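Local coordinates for protein aspartate aminotransferase, cytoplasmic (Schizosaccharomyces pombe 972h-, PDB 6JPK) that transfers an amino group between L-aspartate and 2-oxoglutarate, giving oxaloacetate and L-glutamate, with pyridoxal 5'-phosphate as cofactor, at residues S134-P139 with H190-I195; E329-L334 with I384-L389; P364-F369 with H403-L408; E372-Y377 with V394-Q399. The protein carries 1 engineered substitution. All coordinates share one frame; numbering follows the deposited sequence.

Interaction 1: S134-P139 with H190-I195; sequences SNPTWP and HNPTGI
The H190 side chain joins the loop after strand 182-186 to S134 at the end of strand 131-135. From CB, the chain runs to a CG that is anti to the backbone N (chi1 -180°). CD2 passes near S134 OG, without a bond. CE1 points toward the carbonyl of P136, and lies 3.2 Å from P136 O. NE2 donates to S134 OG at 2.8 Å, with the oxygen almost exactly in the ring plane. At the ring's other nitrogen, ND1 hydrogen-bonds T193 OG1 at 2.8 Å. The ring is therefore bonded at both nitrogens, and Y157 stacks on it. S134 OG passes the chain on by donating to P136 O at 2.7 Å, from above the carbonyl plane. An alanine in place of S134 would probably leave H190 NE2 without the serine oxygen as acceptor and P136 O without this donor, and the imidazole less fixed in its rotation. Both P136 and P192 follow cis peptide bonds, a pair of Asn-cis-Pro turns known from the aspartate aminotransferase family. The two loops meet at the active site; they carry W138 and N191, which by similarity bind L-aspartate. The proline rings meet with P136 CG 3.8 Å from P192 CG. The methyl T193 CG2 lies across P136, 3.7 Å from its CG. Next along, T137 CA makes a C-H...O contact with N191 O at 3.6 Å. T137 OG1 turns to H186 and H141 instead. Beside this, N191 ND2 sits 4.2 Å from W138 CB and is weakly bonded to Y222 OH.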
loop_
_atom_site.group_PDB
_atom_site.type_symbol
_atom_site.label_atom_id
_atom_site.label_comp_id
_atom_site.label_asym_id
_atom_site.label_seq_id
_atom_site.Cartn_x
_atom_site.Cartn_y
_atom_site.Cartn_z
ATOM N N SER A 134 -10.648 -14.811 16.616
ATOM C CA SER A 134 -10.749 -16.229 16.927
ATOM C C SER A 134 -9.431 -16.742 17.512
ATOM O O SER A 134 -8.346 -16.229 17.218
ATOM C CB SER A 134 -11.131 -17.042 15.682
ATOM O OG SER A 134 -10.105 -17.030 14.697
ATOM N N ASN A 135 -9.540 -17.758 18.362
ATOM C CA ASN A 135 -8.369 -18.444 18.899
ATOM C C ASN A 135 -8.332 -19.863 18.347
ATOM O O ASN A 135 -9.092 -20.727 18.814
ATOM C CB ASN A 135 -8.416 -18.459 20.430
ATOM C CG ASN A 135 -7.130 -18.983 21.042
ATOM O OD1 ASN A 135 -6.145 -19.221 20.338
ATOM N ND2 ASN A 135 -7.130 -19.155 22.356
ATOM N N PRO A 136 -7.477 -20.170 17.344
ATOM C CA PRO A 136 -6.459 -19.315 16.719
ATOM C C PRO A 136 -6.959 -18.483 15.541
ATOM O O PRO A 136 -8.076 -18.699 15.054
ATOM C CB PRO A 136 -5.429 -20.337 16.212
ATOM C CG PRO A 136 -6.304 -21.496 15.780
ATOM C CD PRO A 136 -7.414 -21.550 16.822
ATOM N N THR A 137 -6.133 -17.551 15.069
ATOM C CA THR A 137 -6.444 -16.821 13.847
ATOM C C THR A 137 -5.138 -16.440 13.167
ATOM O O THR A 137 -4.045 -16.691 13.685
ATOM C CB THR A 137 -7.294 -15.570 14.125
ATOM O OG1 THR A 137 -7.782 -15.040 12.885
ATOM C CG2 THR A 137 -6.468 -14.493 14.840
ATOM N N TRP A 138 -5.261 -15.812 12.007
ATOM C CA TRP A 138 -4.134 -15.176 11.342
ATOM C C TRP A 138 -3.442 -14.211 12.308
ATOM O O TRP A 138 -4.093 -13.280 12.811
ATOM C CB TRP A 138 -4.637 -14.439 10.105
ATOM C CG TRP A 138 -3.574 -13.836 9.270
ATOM C CD1 TRP A 138 -2.348 -14.368 8.981
ATOM C CD2 TRP A 138 -3.631 -12.570 8.609
ATOM N NE1 TRP A 138 -1.640 -13.506 8.175
ATOM C CE2 TRP A 138 -2.407 -12.395 7.932
ATOM C CE3 TRP A 138 -4.604 -11.566 8.518
ATOM C CZ2 TRP A 138 -2.129 -11.255 7.174
ATOM C CZ3 TRP A 138 -4.326 -10.436 7.763
ATOM C CH2 TRP A 138 -3.098 -10.291 7.105
ATOM N N PRO A 139 -2.152 -14.410 12.617
ATOM C CA PRO A 139 -1.526 -13.651 13.723
ATOM C C PRO A 139 -1.502 -12.142 13.518
ATOM O O PRO A 139 -1.462 -11.396 14.507
ATOM C CB PRO A 139 -0.101 -14.226 13.787
ATOM C CG PRO A 139 -0.209 -15.589 13.123
ATOM C CD PRO A 139 -1.233 -15.403 12.030
ATOM N N HIS A 190 -11.854 -20.755 7.322
ATOM C CA HIS A 190 -11.179 -20.180 8.471
ATOM C C HIS A 190 -9.681 -20.429 8.400
ATOM O O HIS A 190 -9.228 -21.547 8.135
ATOM C CB HIS A 190 -11.746 -20.765 9.768
ATOM C CG HIS A 190 -11.098 -20.211 10.995
ATOM N ND1 HIS A 190 -10.019 -20.816 11.608
ATOM C CD2 HIS A 190 -11.360 -19.094 11.712
ATOM C CE1 HIS A 190 -9.652 -20.100 12.653
ATOM N NE2 HIS A 190 -10.453 -19.052 12.743
ATOM N N ASN A 191 -8.914 -19.369 8.628
ATOM C CA ASN A 191 -7.461 -19.426 8.647
ATOM C C ASN A 191 -7.026 -19.252 10.092
ATOM O O ASN A 191 -7.320 -18.200 10.673
ATOM C CB ASN A 191 -6.887 -18.309 7.756
ATOM C CG ASN A 191 -5.363 -18.243 7.769
ATOM O OD1 ASN A 191 -4.696 -19.038 8.418
ATOM N ND2 ASN A 191 -4.806 -17.293 7.022
ATOM N N PRO A 192 -6.285 -20.196 10.716
ATOM C CA PRO A 192 -5.573 -21.327 10.100
ATOM C C PRO A 192 -6.222 -22.720 10.180
ATOM O O PRO A 192 -5.589 -23.645 9.700
ATOM C CB PRO A 192 -4.264 -21.338 10.892
ATOM C CG PRO A 192 -4.746 -20.984 12.333
ATOM C CD PRO A 192 -5.892 -19.999 12.129
ATOM N N THR A 193 -7.415 -22.884 10.767
ATOM C CA THR A 193 -7.882 -24.243 11.061
ATOM C C THR A 193 -8.567 -24.907 9.874
ATOM O O THR A 193 -8.578 -26.139 9.785
ATOM C CB THR A 193 -8.868 -24.259 12.237
ATOM O OG1 THR A 193 -10.096 -23.627 11.843
ATOM C CG2 THR A 193 -8.273 -23.562 13.447
ATOM N N GLY A 194 -9.192 -24.123 8.997
ATOM C CA GLY A 194 -9.975 -24.664 7.916
ATOM C C GLY A 194 -11.401 -25.045 8.261
ATOM O O GLY A 194 -12.169 -25.366 7.344
ATOM N N ILE A 195 -11.795 -25.036 9.536
ATOM C CA ILE A 195 -13.130 -25.488 9.919
ATOM C C ILE A 195 -14.006 -24.263 10.135
ATOM O O ILE A 195 -13.623 -23.328 10.854
ATOM C CB ILE A 195 -13.096 -26.421 11.153
ATOM C CG1 ILE A 195 -14.463 -27.093 11.368
ATOM C CG2 ILE A 195 -12.614 -25.719 12.450
ATOM C CD1 ILE A 195 -14.844 -28.072 10.273
#

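Interaction 2: E329-L334 with I384-L389; sequences EMRKRL and ISMAGL
M330 and L389 bring the two backbones closest, their CA atoms 6.5 Å apart, where helix 310-340 passes the short 3-10 turn 386-388 that follows strand 383-385. M386 reaches to the helix with a chain bent at chi2 and chi3. Its methyl CE lies against the backbone, 3.5 Å from R331 N, and also meets M330 CB and R331 CG. Further back, M386 CG sits over the centre of one face of the R331 guanidinium, 3.8 Å above its plane. The two side chains cross at about a right angle. The guanidinium is buried and tied down by the carbonyls of I350, G355 and F357, so the methionine packs on a group that is already fixed. M330 CG rests 3.5 Å from L389 O, which accepts a bond from R326. One helical turn on from M330, L334 CD2 touches L389 CD2 at 4.0 Å and I384 CD1 at 4.2 Å. This is largely apolar core around a buried arginine, in the small domain of a fold type I aminotransferase. It packs the long helix against the end of strand 383-385 and the turn after it; the strand begins with R383, which by similarity binds L-aspartate.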
loop_
_atom_site.group_PDB
_atom_site.type_symbol
_atom_site.label_atom_id
_atom_site.label_comp_id
_atom_site.label_asym_id
_atom_site.label_seq_id
_atom_site.Cartn_x
_atom_site.Cartn_y
_atom_site.Cartn_z
ATOM N N GLU A 329 -9.252 -32.644 -3.501
ATOM C CA GLU A 329 -8.726 -33.961 -3.848
ATOM C C GLU A 329 -7.527 -34.329 -2.976
ATOM O O GLU A 329 -7.376 -35.491 -2.583
ATOM C CB GLU A 329 -8.363 -34.010 -5.340
ATOM C CG GLU A 329 -7.648 -35.289 -5.787
ATOM C CD GLU A 329 -8.496 -36.547 -5.623
ATOM O OE1 GLU A 329 -9.737 -36.434 -5.496
ATOM O OE2 GLU A 329 -7.918 -37.662 -5.625
ATOM N N MET A 330 -6.669 -33.354 -2.656
ATOM C CA MET A 330 -5.548 -33.631 -1.765
ATOM C C MET A 330 -6.030 -33.926 -0.346
ATOM O O MET A 330 -5.456 -34.777 0.339
ATOM C CB MET A 330 -4.560 -32.462 -1.773
ATOM C CG MET A 330 -3.709 -32.356 -3.058
ATOM S SD MET A 330 -2.760 -33.861 -3.408
ATOM C CE MET A 330 -3.752 -34.691 -4.656
ATOM N N ARG A 331 -7.080 -33.234 0.117
ATOM C CA ARG A 331 -7.646 -33.547 1.429
ATOM C C ARG A 331 -8.184 -34.971 1.461
ATOM O O ARG A 331 -7.973 -35.709 2.434
ATOM C CB ARG A 331 -8.755 -32.554 1.778
ATOM C CG ARG A 331 -8.291 -31.143 2.110
ATOM C CD ARG A 331 -9.499 -30.218 2.375
ATOM N NE ARG A 331 -9.081 -28.885 2.812
ATOM C CZ ARG A 331 -8.659 -28.598 4.045
ATOM N NH1 ARG A 331 -8.582 -29.550 4.968
ATOM N NH2 ARG A 331 -8.297 -27.361 4.356
ATOM N N LYS A 332 -8.876 -35.375 0.393
ATOM C CA LYS A 332 -9.397 -36.732 0.295
ATOM C C LYS A 332 -8.274 -37.760 0.239
ATOM O O LYS A 332 -8.358 -38.806 0.892
ATOM C CB LYS A 332 -10.295 -36.850 -0.938
ATOM C CG LYS A 332 -10.735 -38.273 -1.250
ATOM C CD LYS A 332 -11.484 -38.357 -2.591
ATOM C CE LYS A 332 -11.904 -39.797 -2.902
ATOM N NZ LYS A 332 -12.424 -39.966 -4.295
ATOM N N ARG A 333 -7.218 -37.489 -0.539
ATOM C CA ARG A 333 -6.101 -38.432 -0.625
ATOM C C ARG A 333 -5.439 -38.608 0.734
ATOM O O ARG A 333 -5.190 -39.734 1.179
ATOM C CB ARG A 333 -5.063 -37.964 -1.654
ATOM C CG ARG A 333 -5.458 -38.086 -3.128
ATOM C CD ARG A 333 -5.425 -39.532 -3.649
ATOM N NE ARG A 333 -4.121 -40.162 -3.467
ATOM C CZ ARG A 333 -3.068 -39.931 -4.247
ATOM N NH1 ARG A 333 -3.172 -39.080 -5.262
ATOM N NH2 ARG A 333 -1.912 -40.551 -4.016
ATOM N N LEU A 334 -5.149 -37.498 1.411
ATOM C CA LEU A 334 -4.509 -37.573 2.722
ATOM C C LEU A 334 -5.370 -38.353 3.715
ATOM O O LEU A 334 -4.889 -39.283 4.371
ATOM C CB LEU A 334 -4.221 -36.160 3.241
ATOM C CG LEU A 334 -3.484 -36.087 4.574
ATOM C CD1 LEU A 334 -2.177 -36.880 4.514
ATOM C CD2 LEU A 334 -3.236 -34.629 4.964
ATOM N N ILE A 384 -1.057 -27.098 8.405
ATOM C CA ILE A 384 -0.413 -27.315 7.116
ATOM C C ILE A 384 -1.136 -26.524 6.036
ATOM O O ILE A 384 -2.333 -26.224 6.121
ATOM C CB ILE A 384 -0.342 -28.800 6.709
ATOM C CG1 ILE A 384 -1.744 -29.394 6.556
ATOM C CG2 ILE A 384 0.505 -29.590 7.725
ATOM C CD1 ILE A 384 -1.734 -30.778 5.881
ATOM N N SER A 385 -0.389 -26.195 4.998
ATOM C CA SER A 385 -0.978 -25.678 3.773
ATOM C C SER A 385 -1.228 -26.841 2.821
ATOM O O SER A 385 -0.291 -27.565 2.448
ATOM C CB SER A 385 -0.064 -24.644 3.133
ATOM O OG SER A 385 -0.512 -24.358 1.831
ATOM N N MET A 386 -2.493 -27.034 2.445
ATOM C CA MET A 386 -2.811 -28.104 1.511
ATOM C C MET A 386 -2.203 -27.854 0.136
ATOM O O MET A 386 -2.050 -28.804 -0.639
ATOM C CB MET A 386 -4.328 -28.275 1.381
ATOM C CG MET A 386 -5.052 -28.702 2.659
ATOM S SD MET A 386 -4.529 -30.318 3.284
ATOM C CE MET A 386 -4.755 -31.329 1.819
ATOM N N ALA A 387 -1.840 -26.606 -0.178
ATOM C CA ALA A 387 -1.306 -26.310 -1.507
ATOM C C ALA A 387 0.046 -26.968 -1.728
ATOM O O ALA A 387 0.420 -27.229 -2.877
ATOM C CB ALA A 387 -1.192 -24.795 -1.719
ATOM N N GLY A 388 0.787 -27.243 -0.647
ATOM C CA GLY A 388 2.069 -27.910 -0.782
ATOM C C GLY A 388 1.954 -29.375 -1.146
ATOM O O GLY A 388 2.935 -29.967 -1.615
ATOM N N LEU A 389 0.775 -29.966 -0.947
ATOM C CA LEU A 389 0.536 -31.369 -1.236
ATOM C C LEU A 389 0.143 -31.546 -2.698
ATOM O O LEU A 389 -0.636 -30.755 -3.249
ATOM C CB LEU A 389 -0.565 -31.931 -0.334
ATOM C CG LEU A 389 -0.176 -32.699 0.941
ATOM C CD1 LEU A 389 0.805 -31.919 1.764
ATOM C CD2 LEU A 389 -1.412 -32.996 1.757
#

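Interaction 3: P364-F369 with H403-L408; sequences PAQVQF and HAVREL
F369 points the edge of its ring at the face of H403. The centroids are 4.9 Å apart and the planes stand at 74°, a T-shaped pair. F369 CZ lies over the centre of the imidazole, 3.7 Å above its plane. Nearer the backbone, F369 CD1 is 3.7 Å from A404 CB, and F369 CB is 3.8 Å from L408 CD1. E407 CG comes close to CE2. The second grip is polar. Q366 NE2 donates to L408 O over a short 2.6 Å, with an N-H...O angle of 146° and the donor above the carbonyl plane. L408 is the first residue to leave helix 394-407, so the amide meets the chain just as the helix ends. These contacts pack two helices of the small domain, 364-374 and 394-407. The axes of segments 364-369 and 403-407 come within 9.0 Å, with directions 134° apart. The small A404 is consistent with the close approach here, where the Q366 and A404 CA atoms are 5.2 Å apart. Further out, Q366 OE1 accepts from T363 N, which helps to fix the rotation of the amide. An alanine in place of Q366 would probably leave L408 O and T363 N without these partners and open a gap beside L408 CB. H403 is positioned in turn by Y374, whose hydroxyl probably bonds to ND1. V405 also touches L362.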
loop_
_atom_site.group_PDB
_atom_site.type_symbol
_atom_site.label_atom_id
_atom_site.label_comp_id
_atom_site.label_asym_id
_atom_site.label_seq_id
_atom_site.Cartn_x
_atom_site.Cartn_y
_atom_site.Cartn_z
ATOM N N PRO A 364 3.175 -30.766 18.901
ATOM C CA PRO A 364 4.520 -30.277 18.559
ATOM C C PRO A 364 5.560 -31.376 18.448
ATOM O O PRO A 364 6.416 -31.306 17.558
ATOM C CB PRO A 364 4.845 -29.301 19.705
ATOM C CG PRO A 364 3.515 -28.840 20.193
ATOM C CD PRO A 364 2.623 -30.053 20.071
ATOM N N ALA A 365 5.528 -32.383 19.328
ATOM C CA ALA A 365 6.466 -33.494 19.193
ATOM C C ALA A 365 6.256 -34.232 17.871
ATOM O O ALA A 365 7.224 -34.631 17.208
ATOM C CB ALA A 365 6.329 -34.458 20.377
ATOM N N GLN A 366 4.998 -34.416 17.471
ATOM C CA GLN A 366 4.716 -35.116 16.224
ATOM C C GLN A 366 5.149 -34.302 15.015
ATOM O O GLN A 366 5.661 -34.861 14.036
ATOM C CB GLN A 366 3.228 -35.447 16.153
ATOM C CG GLN A 366 2.862 -36.508 17.166
ATOM C CD GLN A 366 1.379 -36.637 17.401
ATOM O OE1 GLN A 366 0.585 -35.836 16.910
ATOM N NE2 GLN A 366 0.996 -37.659 18.161
ATOM N N VAL A 367 4.929 -32.983 15.054
ATOM C CA VAL A 367 5.374 -32.118 13.966
ATOM C C VAL A 367 6.892 -32.162 13.850
ATOM O O VAL A 367 7.442 -32.276 12.748
ATOM C CB VAL A 367 4.852 -30.682 14.180
ATOM C CG1 VAL A 367 5.402 -29.748 13.101
ATOM C CG2 VAL A 367 3.318 -30.669 14.195
ATOM N N GLN A 368 7.593 -32.096 14.989
ATOM C CA GLN A 368 9.055 -32.158 14.970
ATOM C C GLN A 368 9.543 -33.508 14.445
ATOM O O GLN A 368 10.544 -33.577 13.729
ATOM C CB GLN A 368 9.616 -31.891 16.375
ATOM C CG GLN A 368 11.135 -31.810 16.434
ATOM C CD GLN A 368 11.677 -30.572 15.733
ATOM O OE1 GLN A 368 10.981 -29.565 15.591
ATOM N NE2 GLN A 368 12.920 -30.650 15.274
ATOM N N PHE A 369 8.858 -34.593 14.816
ATOM C CA PHE A 369 9.189 -35.910 14.282
ATOM C C PHE A 369 9.040 -35.933 12.761
ATOM O O PHE A 369 9.909 -36.454 12.050
ATOM C CB PHE A 369 8.284 -36.952 14.942
ATOM C CG PHE A 369 8.624 -38.391 14.607
ATOM C CD1 PHE A 369 8.073 -39.010 13.491
ATOM C CD2 PHE A 369 9.448 -39.139 15.447
ATOM C CE1 PHE A 369 8.364 -40.348 13.195
ATOM C CE2 PHE A 369 9.747 -40.473 15.164
ATOM C CZ PHE A 369 9.205 -41.076 14.037
ATOM N N HIS A 403 3.298 -42.568 10.926
ATOM C CA HIS A 403 4.413 -42.954 11.786
ATOM C C HIS A 403 4.484 -42.062 13.024
ATOM O O HIS A 403 4.643 -42.548 14.149
ATOM C CB HIS A 403 5.708 -42.885 10.981
ATOM C CG HIS A 403 6.885 -43.518 11.650
ATOM N ND1 HIS A 403 8.109 -43.640 11.029
ATOM C CD2 HIS A 403 7.028 -44.062 12.882
ATOM C CE1 HIS A 403 8.959 -44.229 11.854
ATOM N NE2 HIS A 403 8.329 -44.491 12.987
ATOM N N ALA A 404 4.364 -40.750 12.831
ATOM C CA ALA A 404 4.486 -39.805 13.939
ATOM C C ALA A 404 3.415 -40.048 15.002
ATOM O O ALA A 404 3.705 -40.067 16.204
ATOM C CB ALA A 404 4.406 -38.370 13.410
ATOM N N VAL A 405 2.170 -40.238 14.576
ATOM C CA VAL A 405 1.082 -40.433 15.527
ATOM C C VAL A 405 1.229 -41.766 16.258
ATOM O O VAL A 405 1.012 -41.846 17.474
ATOM C CB VAL A 405 -0.270 -40.320 14.806
ATOM C CG1 VAL A 405 -1.418 -40.816 15.710
ATOM C CG2 VAL A 405 -0.492 -38.881 14.384
ATOM N N ARG A 406 1.599 -42.829 15.539
ATOM C CA ARG A 406 1.781 -44.129 16.178
ATOM C C ARG A 406 2.953 -44.112 17.148
ATOM O O ARG A 406 2.910 -44.768 18.194
ATOM C CB ARG A 406 2.005 -45.213 15.123
ATOM C CG ARG A 406 0.763 -45.616 14.371
ATOM C CD ARG A 406 1.121 -46.552 13.236
ATOM N NE ARG A 406 -0.057 -47.032 12.510
ATOM C CZ ARG A 406 -0.809 -48.051 12.916
ATOM N NH1 ARG A 406 -0.519 -48.669 14.053
ATOM N NH2 ARG A 406 -1.854 -48.444 12.201
ATOM N N GLU A 407 4.021 -43.403 16.796
ATOM C CA GLU A 407 5.226 -43.412 17.608
ATOM C C GLU A 407 5.090 -42.528 18.843
ATOM O O GLU A 407 5.638 -42.863 19.899
ATOM C CB GLU A 407 6.415 -42.970 16.755
ATOM C CG GLU A 407 7.745 -42.872 17.482
ATOM C CD GLU A 407 8.289 -44.215 17.942
ATOM O OE1 GLU A 407 7.763 -45.271 17.517
ATOM O OE2 GLU A 407 9.253 -44.206 18.741
ATOM N N LEU A 408 4.348 -41.425 18.742
ATOM C CA LEU A 408 4.307 -40.392 19.780
ATOM C C LEU A 408 2.868 -40.050 20.156
ATOM O O LEU A 408 2.418 -38.915 19.956
ATOM C CB LEU A 408 5.043 -39.136 19.315
ATOM C CG LEU A 408 6.484 -39.244 18.811
ATOM C CD1 LEU A 408 7.011 -37.871 18.391
ATOM C CD2 LEU A 408 7.387 -39.859 19.862
#

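Interaction 4: E372-Y377 with V394-Q399; sequences ERYHLY and VEHVAQ
H396 and Y374 meet with their rings at an oblique angle. The centroids are 5.6 Å apart and the planes lie at 54°. H396 presents CE1 to the rim of the tyrosine, in the plane of the tyrosine ring and 3.6 Å from Y374 CD2. The same imidazole donates from NE2 to the backbone oxygen Y374 O at 2.9 Å. This bond is fairly straight, with an N-H...O angle of 157°. It falls on a lone pair in the carbonyl plane, and the oxygen lies close to the ring plane of H396. One histidine thus bonds the main chain of Y374 and packs on its side chain. Y374 is the last residue of helix 364-374, and H375 follows with a positive phi. The H396 CG is anti to the backbone N (chi1 177°), which sets the root of the ring away from that nitrogen. At the CD2 corner of the imidazole, L376 runs past H396 in the opposite direction. L376 CD2 is 3.7 Å from H396 CD2, and 4.2 Å from V397 CG2. L376 CD1 approaches V397 CA at the same distance. The Y374 hydroxyl points on to H403. The contact lies in the small domain, where strand 376-377 pairs in parallel with strand 33-34. On its other flank, helix 394-407 packs on helix 310-340, with V394 on R333 and A398 on L334 and S337.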
loop_
_atom_site.group_PDB
_atom_site.type_symbol
_atom_site.label_atom_id
_atom_site.label_comp_id
_atom_site.label_asym_id
_atom_site.label_seq_id
_atom_site.Cartn_x
_atom_site.Cartn_y
_atom_site.Cartn_z
ATOM N N GLU A 372 12.082 -34.027 11.272
ATOM C CA GLU A 372 13.396 -34.658 11.343
ATOM C C GLU A 372 13.455 -35.974 10.574
ATOM O O GLU A 372 14.482 -36.292 9.967
ATOM C CB GLU A 372 13.785 -34.881 12.810
ATOM C CG GLU A 372 14.088 -33.579 13.531
ATOM C CD GLU A 372 14.360 -33.761 15.010
ATOM O OE1 GLU A 372 14.521 -34.917 15.463
ATOM O OE2 GLU A 372 14.407 -32.737 15.722
ATOM N N ARG A 373 12.386 -36.765 10.593
ATOM C CA ARG A 373 12.429 -38.079 9.959
ATOM C C ARG A 373 11.840 -38.106 8.552
ATOM O O ARG A 373 12.155 -39.022 7.789
ATOM C CB ARG A 373 11.700 -39.111 10.827
ATOM C CG ARG A 373 12.253 -39.215 12.256
ATOM C CD ARG A 373 13.498 -40.083 12.306
ATOM N NE ARG A 373 13.221 -41.436 11.819
ATOM C CZ ARG A 373 12.795 -42.451 12.576
ATOM N NH1 ARG A 373 12.591 -42.284 13.881
ATOM N NH2 ARG A 373 12.569 -43.638 12.022
ATOM N N TYR A 374 10.981 -37.147 8.193
ATOM C CA TYR A 374 10.397 -37.122 6.855
ATOM C C TYR A 374 10.593 -35.793 6.135
ATOM O O TYR A 374 10.093 -35.636 5.010
ATOM C CB TYR A 374 8.901 -37.473 6.929
ATOM C CG TYR A 374 8.675 -38.913 7.353
ATOM C CD1 TYR A 374 8.694 -39.275 8.699
ATOM C CD2 TYR A 374 8.470 -39.916 6.402
ATOM C CE1 TYR A 374 8.503 -40.600 9.094
ATOM C CE2 TYR A 374 8.282 -41.251 6.786
ATOM C CZ TYR A 374 8.299 -41.580 8.135
ATOM O OH TYR A 374 8.106 -42.890 8.519
ATOM N N HIS A 375 11.298 -34.837 6.750
ATOM C CA HIS A 375 11.672 -33.576 6.110
ATOM C C HIS A 375 10.444 -32.798 5.648
ATOM O O HIS A 375 10.453 -32.166 4.587
ATOM C CB HIS A 375 12.643 -33.837 4.957
ATOM C CG HIS A 375 13.766 -34.738 5.354
ATOM N ND1 HIS A 375 14.897 -34.272 5.988
ATOM C CD2 HIS A 375 13.887 -36.085 5.307
ATOM C CE1 HIS A 375 15.694 -35.292 6.265
ATOM N NE2 HIS A 375 15.103 -36.404 5.863
ATOM N N LEU A 376 9.377 -32.863 6.444
ATOM C CA LEU A 376 8.179 -32.055 6.243
ATOM C C LEU A 376 8.275 -30.819 7.113
ATOM O O LEU A 376 8.507 -30.932 8.323
ATOM C CB LEU A 376 6.908 -32.819 6.613
ATOM C CG LEU A 376 6.750 -34.223 6.053
ATOM C CD1 LEU A 376 5.389 -34.728 6.439
ATOM C CD2 LEU A 376 6.925 -34.213 4.534
ATOM N N TYR A 377 8.052 -29.650 6.510
ATOM C CA TYR A 377 8.214 -28.365 7.181
ATOM C C TYR A 377 6.852 -27.675 7.300
ATOM O O TYR A 377 6.272 -27.248 6.296
ATOM C CB TYR A 377 9.243 -27.516 6.429
ATOM C CG TYR A 377 10.636 -28.082 6.647
ATOM C CD1 TYR A 377 11.111 -29.171 5.897
ATOM C CD2 TYR A 377 11.445 -27.577 7.652
ATOM C CE1 TYR A 377 12.370 -29.697 6.135
ATOM C CE2 TYR A 377 12.686 -28.084 7.891
ATOM C CZ TYR A 377 13.145 -29.142 7.146
ATOM O OH TYR A 377 14.393 -29.625 7.441
ATOM N N VAL A 394 1.976 -36.756 -1.592
ATOM C CA VAL A 394 0.909 -36.914 -0.606
ATOM C C VAL A 394 1.021 -38.249 0.131
ATOM O O VAL A 394 0.682 -38.339 1.319
ATOM C CB VAL A 394 -0.480 -36.727 -1.259
ATOM C CG1 VAL A 394 -0.753 -37.786 -2.321
ATOM C CG2 VAL A 394 -1.581 -36.737 -0.192
ATOM N N GLU A 395 1.524 -39.291 -0.529
ATOM C CA GLU A 395 1.713 -40.562 0.164
ATOM C C GLU A 395 2.880 -40.492 1.148
ATOM O O GLU A 395 2.814 -41.062 2.242
ATOM C CB GLU A 395 1.928 -41.680 -0.856
ATOM C CG GLU A 395 1.100 -42.914 -0.569
ATOM C CD GLU A 395 -0.399 -42.631 -0.589
ATOM O OE1 GLU A 395 -0.869 -41.882 -1.479
ATOM O OE2 GLU A 395 -1.106 -43.163 0.296
ATOM N N HIS A 396 3.961 -39.815 0.769
ATOM C CA HIS A 396 5.038 -39.545 1.713
ATOM C C HIS A 396 4.518 -38.804 2.948
ATOM O O HIS A 396 4.880 -39.144 4.080
ATOM C CB HIS A 396 6.138 -38.757 0.999
ATOM C CG HIS A 396 7.282 -38.343 1.883
ATOM N ND1 HIS A 396 8.198 -39.238 2.386
ATOM C CD2 HIS A 396 7.671 -37.120 2.323
ATOM C CE1 HIS A 396 9.098 -38.590 3.108
ATOM N NE2 HIS A 396 8.798 -37.301 3.086
ATOM N N VAL A 397 3.633 -37.819 2.755
ATOM C CA VAL A 397 3.086 -37.058 3.882
ATOM C C VAL A 397 2.208 -37.941 4.771
ATOM O O VAL A 397 2.314 -37.908 6.007
ATOM C CB VAL A 397 2.312 -35.829 3.373
ATOM C CG1 VAL A 397 1.557 -35.133 4.538
ATOM C CG2 VAL A 397 3.267 -34.864 2.678
ATOM N N ALA A 398 1.313 -38.725 4.164
ATOM C CA ALA A 398 0.485 -39.645 4.942
ATOM C C ALA A 398 1.336 -40.629 5.744
ATOM O O ALA A 398 1.037 -40.916 6.910
ATOM C CB ALA A 398 -0.460 -40.413 4.019
ATOM N N GLN A 399 2.387 -41.167 5.130
ATOM C CA GLN A 399 3.240 -42.120 5.830
ATOM C C GLN A 399 3.915 -41.468 7.029
ATOM O O GLN A 399 4.050 -42.094 8.086
ATOM C CB GLN A 399 4.286 -42.690 4.872
ATOM C CG GLN A 399 3.721 -43.604 3.785
ATOM C CD GLN A 399 3.530 -45.039 4.254
ATOM O OE1 GLN A 399 4.068 -45.449 5.290
ATOM N NE2 GLN A 399 2.763 -45.815 3.487
#

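Overall arrangement
From the N terminus, interaction 1 comes first. It closes a loop of 50 residues between strand 131-135 and the turn before helix 199-211, next to the active site. It is complete before the others begin. Interaction 2 then opens on helix 310-340 and closes beyond strand 383-385. Its loop crosses those of interactions 3 and 4, because their first segments lie inside it and their second segments beyond it. Interaction 4 nests within interaction 3, and both join helix 364-374 to helix 394-407. Interactions 3 and 4 touch through H403 and Y374, and 2 and 4 through the R333–E395 salt bridge. Together, 2, 3 and 4 knit the small domain.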